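Local coordinates for DPS family protein (PDB 3IQ1) that probably binds iron and oxidises it, storing the ferric product inside a shell of twelve subunits, as in other members of the Dps family, at residues W42-G46 with K47-E51; A71-I74 with L75-S78; D112-S115 with I116-H119; G132-G135 with T136-M140; E148-V151 with W152-N155. All coordinates share one frame; numbering follows the deposited sequence. Where two conformers were deposited one is given.

Interaction 1 (W42-G46 with K47-E51); sequences WNIQG and KEFFE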
loop_
_atom_site.group_PDB
_atom_site.type_symbol
_atom_site.label_atom_id
_atom_site.label_comp_id
_atom_site.label_asym_id
_atom_site.label_seq_id
_atom_site.Cartn_x
_atom_site.Cartn_y
_atom_site.Cartn_z
ATOM N N TRP B 42 -19.443 9.476 22.407
ATOM C CA TRP B 42 -19.506 10.933 22.509
ATOM C C TRP B 42 -19.354 11.449 23.908
ATOM O O TRP B 42 -18.707 12.499 24.112
ATOM C CB TRP B 42 -20.831 11.445 21.937
ATOM C CG TRP B 42 -20.942 11.286 20.444
ATOM C CD1 TRP B 42 -19.928 11.284 19.533
ATOM C CD2 TRP B 42 -22.142 11.056 19.716
ATOM N NE1 TRP B 42 -20.416 11.065 18.285
ATOM C CE2 TRP B 42 -21.776 10.924 18.354
ATOM C CE3 TRP B 42 -23.473 10.947 20.074
ATOM C CZ2 TRP B 42 -22.693 10.706 17.370
ATOM C CZ3 TRP B 42 -24.425 10.724 19.073
ATOM C CH2 TRP B 42 -24.010 10.584 17.730
ATOM N N ASN B 43 -19.977 10.773 24.877
ATOM C CA ASN B 43 -20.172 11.336 26.217
ATOM C C ASN B 43 -19.215 10.921 27.335
ATOM O O ASN B 43 -19.301 11.440 28.446
ATOM C CB ASN B 43 -21.585 11.075 26.685
ATOM C CG ASN B 43 -22.653 11.713 25.727
ATOM O OD1 ASN B 43 -22.438 12.834 25.227
ATOM N ND2 ASN B 43 -23.791 11.017 25.498
ATOM N N ILE B 44 -18.330 10.002 27.039
ATOM C CA ILE B 44 -17.314 9.581 28.015
ATOM C C ILE B 44 -16.461 10.758 28.521
ATOM O O ILE B 44 -16.098 11.637 27.763
ATOM C CB ILE B 44 -16.424 8.460 27.419
ATOM C CG1 ILE B 44 -15.509 7.838 28.486
ATOM C CG2 ILE B 44 -15.634 8.892 26.164
ATOM C CD1 ILE B 44 -16.152 7.125 29.681
ATOM N N GLN B 45 -16.216 10.781 29.815
ATOM C CA GLN B 45 -15.385 11.766 30.492
ATOM C C GLN B 45 -14.462 11.049 31.450
ATOM O O GLN B 45 -14.734 9.904 31.860
ATOM C CB GLN B 45 -16.248 12.701 31.352
ATOM C CG GLN B 45 -17.277 13.473 30.633
ATOM C CD GLN B 45 -18.177 14.297 31.590
ATOM O OE1 GLN B 45 -17.906 14.408 32.795
ATOM N NE2 GLN B 45 -19.219 14.883 31.041
ATOM N N GLY B 46 -13.417 11.749 31.847
ATOM C CA GLY B 46 -12.464 11.269 32.815
ATOM C C GLY B 46 -11.255 10.626 32.147
ATOM O O GLY B 46 -11.108 10.651 30.921
ATOM N N LYS B 47 -10.402 10.016 32.962
ATOM C CA LYS B 47 -9.102 9.571 32.465
ATOM C C LYS B 47 -9.145 8.409 31.488
ATOM O O LYS B 47 -8.148 8.137 30.834
ATOM C CB LYS B 47 -8.164 9.237 33.620
ATOM C CG LYS B 47 -7.628 10.454 34.334
ATOM C CD LYS B 47 -6.413 10.087 35.212
ATOM C CE LYS B 47 -5.984 11.234 36.085
ATOM N NZ LYS B 47 -7.153 11.749 36.869
ATOM N N GLU B 48 -10.311 7.797 31.345
ATOM C CA GLU B 48 -10.497 6.753 30.336
ATOM C C GLU B 48 -10.866 7.325 29.003
ATOM O O GLU B 48 -11.068 6.575 28.067
ATOM C CB GLU B 48 -11.606 5.766 30.689
ATOM C CG GLU B 48 -11.380 4.939 31.900
ATOM C CD GLU B 48 -12.377 5.307 32.947
ATOM O OE1 GLU B 48 -12.204 6.434 33.478
ATOM O OE2 GLU B 48 -13.322 4.505 33.200
ATOM N N PHE B 49 -10.939 8.660 28.893
ATOM C CA PHE B 49 -11.428 9.286 27.693
ATOM C C PHE B 49 -10.855 8.763 26.367
ATOM O O PHE B 49 -11.609 8.392 25.501
ATOM C CB PHE B 49 -11.294 10.843 27.737
ATOM C CG PHE B 49 -11.789 11.489 26.492
ATOM C CD1 PHE B 49 -13.156 11.746 26.325
ATOM C CD2 PHE B 49 -10.941 11.747 25.446
ATOM C CE1 PHE B 49 -13.648 12.208 25.149
ATOM C CE2 PHE B 49 -11.421 12.237 24.262
ATOM C CZ PHE B 49 -12.800 12.516 24.116
ATOM N N PHE B 50 -9.547 8.804 26.200
ATOM C CA PHE B 50 -8.972 8.438 24.932
ATOM C C PHE B 50 -9.166 6.972 24.639
ATOM O O PHE B 50 -9.544 6.600 23.526
ATOM C CB PHE B 50 -7.504 8.826 24.844
ATOM C CG PHE B 50 -7.276 10.327 24.878
ATOM C CD1 PHE B 50 -7.761 11.125 23.877
ATOM C CD2 PHE B 50 -6.552 10.883 25.906
ATOM C CE1 PHE B 50 -7.534 12.507 23.923
ATOM C CE2 PHE B 50 -6.307 12.242 25.950
ATOM C CZ PHE B 50 -6.821 13.036 24.966
ATOM N N GLU B 51 -8.931 6.154 25.641
ATOM C CA GLU B 51 -9.018 4.718 25.514
ATOM C C GLU B 51 -10.423 4.271 25.106
ATOM O O GLU B 51 -10.614 3.471 24.164
ATOM C CB GLU B 51 -8.693 4.076 26.845
ATOM C CG GLU B 51 -8.838 2.544 26.729
ATOM C CD GLU B 51 -8.465 1.793 27.966
ATOM O OE1 GLU B 51 -9.247 0.911 28.427
ATOM O OE2 GLU B 51 -7.396 2.102 28.499
HETATM O O HOH W 1 -15.205 7.403 33.253
#
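Ile44 and Phe49 meet across the turn that joins two antiparallel helices. The touching branch of Ile44 is its methyl CG2, which lies 3.8 Å from Phe49 CD1. With CG1 anti to the backbone N (chi1 -171°), CG2 takes the place between N and the carbonyl carbon, on the side where the ring arrives, and the two side chains cross obliquely. The backbone of Ile44 takes part as well: its carbonyl O sits at the ring edge, in the ring plane, 3.3 Å from Phe49 CD1. The turn itself is type I, from Gly46 to Phe49. It is closed by Phe49 N donating to Gly46 O at 2.8 Å, with the donor above the carbonyl plane, not on a lone pair. At the backbone angles of Gly46 (phi 95°) a CB would be jammed against the carbonyl O of Gln45, so the position calls for glycine. A water donates to Gln45 O at 2.9 Å; its further link to Glu48 is doubtful, because that side chain has two conformers. The contact thus joins the end of helix 13-43 to the start of helix 49-76, where Phe49 stacks on His53, while Lys47 and Phe50 reach Trp157 of a neighbouring subunit.

Interaction 2 (A71-I74 with L75-S78); sequences AERI and LTLS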
loop_
_atom_site.group_PDB
_atom_site.type_symbol
_atom_site.label_atom_id
_atom_site.label_comp_id
_atom_site.label_asym_id
_atom_site.label_seq_id
_atom_site.Cartn_x
_atom_site.Cartn_y
_atom_site.Cartn_z
ATOM N N ALA B 71 -29.808 -6.658 7.743
ATOM C CA ALA B 71 -30.832 -6.152 6.848
ATOM C C ALA B 71 -30.772 -6.871 5.489
ATOM O O ALA B 71 -31.834 -7.222 4.963
ATOM C CB ALA B 71 -30.675 -4.630 6.622
ATOM N N GLU B 72 -29.571 -7.124 4.989
ATOM C CA GLU B 72 -29.385 -7.845 3.701
ATOM C C GLU B 72 -29.899 -9.295 3.811
ATOM O O GLU B 72 -30.472 -9.820 2.852
ATOM C CB GLU B 72 -27.942 -7.874 3.284
ATOM C CG GLU B 72 -27.391 -6.604 2.887
ATOM C CD GLU B 72 -26.011 -6.785 2.314
ATOM O OE1 GLU B 72 -25.252 -7.738 2.739
ATOM O OE2 GLU B 72 -25.713 -5.953 1.459
ATOM N N ARG B 73 -29.687 -9.945 4.945
ATOM C CA ARG B 73 -30.216 -11.318 5.136
ATOM C C ARG B 73 -31.754 -11.310 5.091
ATOM O O ARG B 73 -32.355 -12.172 4.518
ATOM C CB ARG B 73 -29.720 -11.960 6.449
ATOM C CG ARG B 73 -30.054 -13.417 6.608
ATOM C CD ARG B 73 -29.407 -14.318 5.555
ATOM N NE ARG B 73 -30.054 -15.610 5.472
ATOM C CZ ARG B 73 -29.916 -16.441 4.447
ATOM N NH1 ARG B 73 -29.052 -16.142 3.477
ATOM N NH2 ARG B 73 -30.571 -17.592 4.416
ATOM N N ILE B 74 -32.381 -10.324 5.725
ATOM C CA ILE B 74 -33.835 -10.170 5.697
ATOM C C ILE B 74 -34.322 -9.999 4.267
ATOM O O ILE B 74 -35.280 -10.663 3.819
ATOM C CB ILE B 74 -34.283 -9.017 6.621
ATOM C CG1 ILE B 74 -34.007 -9.390 8.102
ATOM C CG2 ILE B 74 -35.768 -8.650 6.352
ATOM C CD1 ILE B 74 -34.005 -8.187 9.107
ATOM N N LEU B 75 -33.643 -9.144 3.511
ATOM C CA LEU B 75 -33.986 -8.937 2.087
ATOM C C LEU B 75 -33.801 -10.256 1.296
ATOM O O LEU B 75 -34.551 -10.552 0.380
ATOM C CB LEU B 75 -33.087 -7.827 1.508
ATOM C CG LEU B 75 -33.410 -6.410 1.985
ATOM C CD1 LEU B 75 -32.182 -5.485 1.818
ATOM C CD2 LEU B 75 -34.648 -5.909 1.252
ATOM N N THR B 76 -32.776 -11.009 1.646
ATOM C CA THR B 76 -32.399 -12.244 0.991
ATOM C C THR B 76 -33.493 -13.291 1.187
ATOM O O THR B 76 -33.757 -14.065 0.277
ATOM C CB THR B 76 -31.006 -12.716 1.486
ATOM O OG1 THR B 76 -29.992 -11.780 1.002
ATOM C CG2 THR B 76 -30.630 -14.064 0.949
ATOM N N LEU B 77 -34.183 -13.205 2.306
ATOM C CA LEU B 77 -35.321 -14.058 2.647
ATOM C C LEU B 77 -36.642 -13.534 2.061
ATOM O O LEU B 77 -37.704 -14.047 2.400
ATOM C CB LEU B 77 -35.440 -14.258 4.178
ATOM C CG LEU B 77 -34.302 -15.077 4.818
ATOM C CD1 LEU B 77 -34.414 -14.882 6.344
ATOM C CD2 LEU B 77 -34.371 -16.533 4.418
ATOM N N SER B 78 -36.559 -12.530 1.179
ATOM C CA SER B 78 -37.740 -11.876 0.546
ATOM C C SER B 78 -38.663 -11.276 1.584
ATOM O O SER B 78 -39.876 -11.366 1.483
ATOM C CB SER B 78 -38.487 -12.826 -0.391
ATOM O OG SER B 78 -37.642 -13.194 -1.461
#
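The guanidinium of Arg73 has Thr76 and Leu77 beside it, both standing obliquely to its plane. Thr76 CG2 lies 3.6 Å from Arg73 NH1, and Leu77 CD2 lies 3.9 Å from Arg73 NH2. The bend at chi2 (63°) folds the arginine along the helix to meet them, although its CB points away. A second flat group, the peptide carbonyl of Glu72, is gripped on both faces: Thr76 N donates from one at 2.9 Å, and Thr76 OG1 from the other at 2.7 Å. The hydroxyl can do this because it lies anti to its own carbonyl carbon (chi1 -68°), beside the backbone N. These residues form the last turns of helix 49-76 in the ferritin-like bundle, and the helix ends in a Schellman motif. Ser78, with positive phi, is the C-prime residue; its N donates to Leu75 O at 2.9 Å, and Ala79 N turns back to Ile74 O. Before that, Leu77 N donates to Arg73 O at 3.0 Å and only weakly to Ile74 O. The charged ends find partners outside the turn: Arg73 NH1 forms a salt bridge to Glu148 of a neighbouring subunit, and Glu72 one to Lys149 of that same subunit.

Interaction 3 (D112-S115 with I116-H119); sequences DGFS and ILLH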
loop_
_atom_site.group_PDB
_atom_site.type_symbol
_atom_site.label_atom_id
_atom_site.label_comp_id
_atom_site.label_asym_id
_atom_site.label_seq_id
_atom_site.Cartn_x
_atom_site.Cartn_y
_atom_site.Cartn_z
ATOM N N ASP B 112 -24.604 -5.888 29.054
ATOM C CA ASP B 112 -26.005 -6.257 29.175
ATOM C C ASP B 112 -26.701 -6.333 27.807
ATOM O O ASP B 112 -27.511 -7.257 27.583
ATOM C CB ASP B 112 -26.681 -5.267 30.075
ATOM C CG ASP B 112 -26.183 -5.357 31.534
ATOM O OD1 ASP B 112 -25.664 -6.428 31.945
ATOM O OD2 ASP B 112 -26.389 -4.411 32.314
ATOM N N GLY B 113 -26.366 -5.410 26.921
ATOM C CA GLY B 113 -26.923 -5.368 25.561
ATOM C C GLY B 113 -26.469 -6.588 24.759
ATOM O O GLY B 113 -27.264 -7.276 24.101
ATOM N N PHE B 114 -25.172 -6.891 24.812
ATOM C CA PHE B 114 -24.658 -8.072 24.124
ATOM C C PHE B 114 -25.280 -9.346 24.668
ATOM O O PHE B 114 -25.477 -10.331 23.942
ATOM C CB PHE B 114 -23.109 -8.173 24.142
ATOM C CG PHE B 114 -22.436 -7.305 23.123
ATOM C CD1 PHE B 114 -22.620 -7.537 21.760
ATOM C CD2 PHE B 114 -21.586 -6.250 23.507
ATOM C CE1 PHE B 114 -22.013 -6.738 20.829
ATOM C CE2 PHE B 114 -20.974 -5.459 22.571
ATOM C CZ PHE B 114 -21.176 -5.703 21.230
ATOM N N SER B 115 -25.609 -9.362 25.956
ATOM C CA SER B 115 -26.219 -10.530 26.463
ATOM C C SER B 115 -27.602 -10.831 25.805
ATOM O O SER B 115 -27.917 -11.994 25.530
ATOM C CB SER B 115 -26.163 -10.505 27.997
ATOM O OG SER B 115 -24.751 -10.522 28.433
ATOM N N ILE B 116 -28.384 -9.792 25.516
ATOM C CA ILE B 116 -29.637 -9.858 24.740
ATOM C C ILE B 116 -29.387 -10.278 23.279
ATOM O O ILE B 116 -30.036 -11.179 22.768
ATOM C CB ILE B 116 -30.421 -8.516 24.809
ATOM C CG1 ILE B 116 -31.011 -8.373 26.222
ATOM C CG2 ILE B 116 -31.472 -8.486 23.763
ATOM C CD1 ILE B 116 -31.587 -7.030 26.529
ATOM N N LEU B 117 -28.432 -9.654 22.612
ATOM C CA LEU B 117 -28.117 -10.063 21.249
ATOM C C LEU B 117 -27.758 -11.552 21.216
ATOM O O LEU B 117 -28.193 -12.295 20.348
ATOM C CB LEU B 117 -26.990 -9.196 20.648
ATOM C CG LEU B 117 -27.282 -7.696 20.560
ATOM C CD1 LEU B 117 -26.098 -7.033 19.810
ATOM C CD2 LEU B 117 -28.618 -7.427 19.866
ATOM N N LEU B 118 -26.882 -11.996 22.116
ATOM C CA LEU B 118 -26.454 -13.395 22.075
ATOM C C LEU B 118 -27.631 -14.326 22.272
ATOM O O LEU B 118 -27.751 -15.318 21.581
ATOM C CB LEU B 118 -25.412 -13.677 23.166
ATOM C CG LEU B 118 -24.005 -13.206 22.871
ATOM C CD1 LEU B 118 -23.154 -13.289 24.115
ATOM C CD2 LEU B 118 -23.326 -13.955 21.728
ATOM N N HIS B 119 -28.484 -14.009 23.245
ATOM C CA HIS B 119 -29.642 -14.838 23.575
ATOM C C HIS B 119 -30.540 -14.938 22.341
ATOM O O HIS B 119 -30.995 -16.043 21.971
ATOM C CB HIS B 119 -30.343 -14.178 24.756
ATOM C CG HIS B 119 -31.453 -14.962 25.337
ATOM N ND1 HIS B 119 -32.729 -14.904 24.832
ATOM C CD2 HIS B 119 -31.507 -15.740 26.444
ATOM C CE1 HIS B 119 -33.514 -15.678 25.556
ATOM N NE2 HIS B 119 -32.809 -16.171 26.562
#
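Phe114 and Leu117 face the inside of the four-helix bundle from one turn of helix 103-131. The ring carbon CD1 of Phe114 lies 4.0 Å from Leu117 CD1, and the methyl stands obliquely to the ring. This side is packed from several directions: Phe33 meets the Phe114 ring edge-to-face, Leu150 and Val151 of helix 134-158 touch it, and Leu26 and Tyr30 of helix 13-43 press on Leu117. Leu118 N donates to Phe114 O at 2.8 Å, with an N-H...O angle of 167°, while Leu118 CG lies only 3.4 Å from the same oxygen. Leu117 N in turn reaches Gly113 O at 3.0 Å, nearly along the C=O axis. By contrast, Ile116 N reaches Asp112 O over 3.4 Å, a weak bond, and Asp112 and His119 are exposed to solvent, although Ile116 itself packs on Gln93 and Ile94. The side chain of His119 meets the first segment through CB, 3.4 Å from Ser115 O, while its N bonds to the same oxygen; the ring leads away. Asp112 turns its OD1 to Gln108 of the preceding turn. At Ser115, a chi1 of -63° swings OG back along the helix, where it bonds to Val111 O.

Interaction 4 (G132-G135 with T136-M140); sequences GDEG and TSALM
Asp133 and Thr136 meet at the first turn of helix 134-158, where the aspartate stands at the N-cap position. From CB, the aspartate side chain runs with CG anti to the backbone N (chi1 -178°), which carries the carboxylate forward toward the helix start. CG itself comes 3.5 Å from Thr136 CB. Of the two oxygens, OD1 accepts from Thr136 N at 3.1 Å, the capping bond; the amide approaches from above the carboxylate plane, 54° out of it. OD2 takes the threonine hydroxyl: Thr136 OG1 donates to it at 2.6 Å, again from above the plane. One residue therefore offers both a backbone and a side-chain donor to the same carboxylate, and the hydroxyl can reach because a chi1 of -60° sets it next to the N-H that makes the capping bond. The backbone of Asp133 joins in too. Its O accepts from Ser137 N at 2.9 Å, in the carbonyl plane, and Ala138 N follows with Glu134 O at 2.9 Å. Just before the cap, Gly132 ends helix 103-131 in a Schellman motif, so two helices meet within a few residues. Outside the segments, Arg73 completes the cluster: its NH2 forms a salt bridge to Asp133 OD1 and its NE probably hydrogen-bonds to Thr136 OG1, while Leu11 and Leu19 touch the aspartate. Glu134 OE2 is hydrogen-bonded to Ser141 OG of a neighbouring subunit. A buried carboxylate that is met by an amide at a helix start, a hydroxyl and a guanidinium is likely to remain ionised, because each of these would stabilise its negative charge.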
loop_
_atom_site.group_PDB
_atom_site.type_symbol
_atom_site.label_atom_id
_atom_site.label_comp_id
_atom_site.label_asym_id
_atom_site.label_seq_id
_atom_site.Cartn_x
_atom_site.Cartn_y
_atom_site.Cartn_z
ATOM N N GLY B 132 -33.424 -26.115 8.279
ATOM C CA GLY B 132 -32.332 -26.160 7.345
ATOM C C GLY B 132 -32.001 -24.861 6.653
ATOM O O GLY B 132 -31.506 -24.864 5.517
ATOM N N ASP B 133 -32.299 -23.735 7.293
ATOM C CA ASP B 133 -31.890 -22.446 6.765
ATOM C C ASP B 133 -30.387 -22.203 7.166
ATOM O O ASP B 133 -30.045 -21.469 8.098
ATOM C CB ASP B 133 -32.810 -21.311 7.216
ATOM C CG ASP B 133 -32.429 -19.970 6.626
ATOM O OD1 ASP B 133 -31.364 -19.865 5.975
ATOM O OD2 ASP B 133 -33.157 -18.985 6.852
ATOM N N GLU B 134 -29.504 -22.769 6.358
ATOM C CA GLU B 134 -28.076 -22.726 6.626
ATOM C C GLU B 134 -27.502 -21.315 6.467
ATOM O O GLU B 134 -26.621 -20.933 7.224
ATOM C CB GLU B 134 -27.343 -23.641 5.670
ATOM C CG GLU B 134 -25.826 -23.630 5.899
ATOM C CD GLU B 134 -25.427 -24.070 7.296
ATOM O OE1 GLU B 134 -26.205 -24.899 7.900
ATOM O OE2 GLU B 134 -24.334 -23.638 7.754
ATOM N N GLY B 135 -27.996 -20.553 5.507
ATOM C CA GLY B 135 -27.519 -19.177 5.365
ATOM C C GLY B 135 -27.762 -18.289 6.581
ATOM O O GLY B 135 -26.908 -17.520 6.999
ATOM N N THR B 136 -28.936 -18.454 7.184
ATOM C CA THR B 136 -29.267 -17.731 8.400
ATOM C C THR B 136 -28.491 -18.283 9.558
ATOM O O THR B 136 -27.943 -17.522 10.346
ATOM C CB THR B 136 -30.765 -17.733 8.690
ATOM O OG1 THR B 136 -31.448 -17.114 7.607
ATOM C CG2 THR B 136 -31.127 -16.997 10.033
ATOM N N SER B 137 -28.400 -19.620 9.653
ATOM C CA SER B 137 -27.615 -20.252 10.713
ATOM C C SER B 137 -26.183 -19.752 10.741
ATOM O O SER B 137 -25.641 -19.450 11.808
ATOM C CB SER B 137 -27.592 -21.774 10.523
ATOM O OG SER B 137 -28.841 -22.315 10.876
ATOM N N ALA B 138 -25.567 -19.709 9.574
ATOM C CA ALA B 138 -24.171 -19.359 9.430
ATOM C C ALA B 138 -23.958 -17.943 9.910
ATOM O O ALA B 138 -22.968 -17.640 10.494
ATOM C CB ALA B 138 -23.723 -19.515 7.953
ATOM N N LEU B 139 -24.881 -17.040 9.588
ATOM C CA LEU B 139 -24.773 -15.653 10.058
ATOM C C LEU B 139 -24.821 -15.569 11.573
ATOM O O LEU B 139 -24.019 -14.889 12.192
ATOM C CB LEU B 139 -25.895 -14.800 9.470
ATOM C CG LEU B 139 -25.793 -13.287 9.654
ATOM C CD1 LEU B 139 -24.502 -12.785 8.942
ATOM C CD2 LEU B 139 -26.995 -12.465 9.131
HETATM N N MSE B 140 -25.770 -16.266 12.174
HETATM C CA MSE B 140 -25.897 -16.266 13.636
HETATM C C MSE B 140 -24.639 -16.835 14.280
HETATM O O MSE B 140 -24.177 -16.319 15.292
HETATM C CB MSE B 140 -27.136 -17.026 14.097
HETATM C CG MSE B 140 -28.452 -16.427 13.702
HETATM SE SE MSE B 140 -28.846 -14.643 14.183
HETATM C CE MSE B 140 -28.061 -13.806 12.602
#

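Interaction 5 (E148-V151 with W152-N155); sequences EKLV and WMLN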
loop_
_atom_site.group_PDB
_atom_site.type_symbol
_atom_site.label_atom_id
_atom_site.label_comp_id
_atom_site.label_asym_id
_atom_site.label_seq_id
_atom_site.Cartn_x
_atom_site.Cartn_y
_atom_site.Cartn_z
ATOM N N GLU B 148 -19.360 -13.465 21.836
ATOM C CA GLU B 148 -18.903 -14.173 23.036
ATOM C C GLU B 148 -17.490 -13.716 23.427
ATOM O O GLU B 148 -17.251 -13.412 24.578
ATOM C CB GLU B 148 -18.952 -15.683 22.856
ATOM C CG GLU B 148 -20.368 -16.244 22.797
ATOM C CD GLU B 148 -20.460 -17.711 22.501
ATOM O OE1 GLU B 148 -19.499 -18.277 21.912
ATOM O OE2 GLU B 148 -21.516 -18.338 22.798
ATOM N N LYS B 149 -16.603 -13.607 22.450
ATOM C CA LYS B 149 -15.236 -13.162 22.665
ATOM C C LYS B 149 -15.280 -11.749 23.256
ATOM O O LYS B 149 -14.587 -11.451 24.242
ATOM C CB LYS B 149 -14.413 -13.208 21.367
ATOM C CG LYS B 149 -13.003 -12.793 21.608
ATOM C CD LYS B 149 -12.253 -12.622 20.323
ATOM C CE LYS B 149 -10.910 -12.018 20.577
ATOM N NZ LYS B 149 -10.069 -11.975 19.284
ATOM N N LEU B 150 -16.100 -10.884 22.672
ATOM C CA LEU B 150 -16.154 -9.505 23.125
ATOM C C LEU B 150 -16.672 -9.435 24.534
ATOM O O LEU B 150 -16.159 -8.661 25.364
ATOM C CB LEU B 150 -17.008 -8.660 22.197
ATOM C CG LEU B 150 -17.068 -7.149 22.484
ATOM C CD1 LEU B 150 -15.665 -6.493 22.744
ATOM C CD2 LEU B 150 -17.807 -6.412 21.335
ATOM N N VAL B 151 -17.697 -10.231 24.825
ATOM C CA VAL B 151 -18.239 -10.242 26.183
ATOM C C VAL B 151 -17.169 -10.661 27.201
ATOM O O VAL B 151 -17.090 -10.083 28.314
ATOM C CB VAL B 151 -19.538 -11.062 26.247
ATOM C CG1 VAL B 151 -19.978 -11.357 27.740
ATOM C CG2 VAL B 151 -20.659 -10.315 25.517
ATOM N N TRP B 152 -16.339 -11.648 26.883
ATOM C CA TRP B 152 -15.193 -11.988 27.726
ATOM C C TRP B 152 -14.310 -10.758 28.004
ATOM O O TRP B 152 -14.036 -10.410 29.159
ATOM C CB TRP B 152 -14.388 -13.154 27.128
ATOM C CG TRP B 152 -12.919 -13.095 27.527
ATOM C CD1 TRP B 152 -12.415 -13.116 28.803
ATOM C CD2 TRP B 152 -11.791 -12.899 26.666
ATOM N NE1 TRP B 152 -11.077 -12.915 28.784
ATOM C CE2 TRP B 152 -10.646 -12.802 27.497
ATOM C CE3 TRP B 152 -11.623 -12.821 25.283
ATOM C CZ2 TRP B 152 -9.390 -12.629 26.997
ATOM C CZ3 TRP B 152 -10.359 -12.647 24.781
ATOM C CH2 TRP B 152 -9.244 -12.541 25.653
HETATM N N MSE B 153 -13.942 -10.040 26.960
HETATM C CA MSE B 153 -13.072 -8.878 27.110
HETATM C C MSE B 153 -13.697 -7.744 27.935
HETATM O O MSE B 153 -13.017 -7.148 28.780
HETATM C CB MSE B 153 -12.634 -8.381 25.732
HETATM C CG MSE B 153 -11.950 -9.402 24.907
HETATM SE SE MSE B 153 -11.338 -8.624 23.222
HETATM C CE MSE B 153 -12.970 -8.287 22.503
ATOM N N LEU B 154 -14.947 -7.393 27.644
ATOM C CA LEU B 154 -15.629 -6.347 28.372
ATOM C C LEU B 154 -15.689 -6.705 29.856
ATOM O O LEU B 154 -15.431 -5.867 30.730
ATOM C CB LEU B 154 -17.047 -6.208 27.822
ATOM C CG LEU B 154 -17.162 -5.723 26.386
ATOM C CD1 LEU B 154 -18.658 -5.716 25.961
ATOM C CD2 LEU B 154 -16.521 -4.349 26.167
ATOM N N ASN B 155 -16.087 -7.935 30.161
ATOM C CA ASN B 155 -16.140 -8.405 31.582
ATOM C C ASN B 155 -14.756 -8.426 32.247
ATOM O O ASN B 155 -14.642 -8.131 33.438
ATOM C CB ASN B 155 -16.770 -9.780 31.679
ATOM C CG ASN B 155 -18.282 -9.714 31.775
ATOM O OD1 ASN B 155 -18.881 -9.225 32.787
ATOM N ND2 ASN B 155 -18.940 -10.220 30.739
#
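Lys149 and Trp152 lie side by side, pointing the same way from one turn of helix 134-158. Lys149 keeps an extended chain, with CG anti to the backbone N (chi1 -178°); the chain stands beside the indole, and CG alone of its side-chain atoms makes close contact with it. Lys149 CG meets the ring at its edge, in the plane, 3.9 Å from Trp152 CE3. Over one face of that indole, toward the rim, stands Met153 CG, 3.4 Å above the plane of Trp152. Leu150 approaches Met153, a selenomethionine, at about a right angle: CD1 of the leucine faces the methyl CE. The modelled gap is tighter than van der Waals contact allows, so its exact value is doubtful, although the crossing is clear. Leu150 and Leu154 instead meet obliquely, with Leu150 CD1 4.0 Å from Leu154 CG. Val151 and Asn155 again run in the same direction, Val151 CG1 lying 3.4 Å from Asn155 ND2. That amide also turns inward to the backbone: ND2 donates to Val151 O at 3.1 Å, and Asn155 N donates to the same oxygen at 3.0 Å from the opposite face of its plane. Leu154 N reaches Leu150 O almost straight, with an N-H...O angle of 173°. Among its neighbours, this length of helix lies against helix 103-131, where Leu154 touches Met107 and Val111; Trp152 packs on Thr76, and Val151 and Asn155 on Leu8, of one neighbouring subunit, and Met153 rests on Phe49 of another.

Interactions 2 and 4 form one polar cluster, with centres about 12 Å apart, in which Arg73 of interaction 2 ties the end of helix 49-76 to the start of helix 134-158. Interactions 3 and 5 meet by packing, Phe114 CZ touching Leu150 CD2 at 3.4 Å, and hold helix 103-131 against helix 134-158. Interaction 1, about 37 Å from interaction 2 between centres, lies across the chain centre from it. Interactions 2 and 4 are buried; the other three are partly buried. The chemistry differs accordingly: charges and hydroxyls link interactions 2 and 4, whereas hydrocarbon meets hydrocarbon where the Phe114 side of interaction 3 faces the Leu150 side of interaction 5.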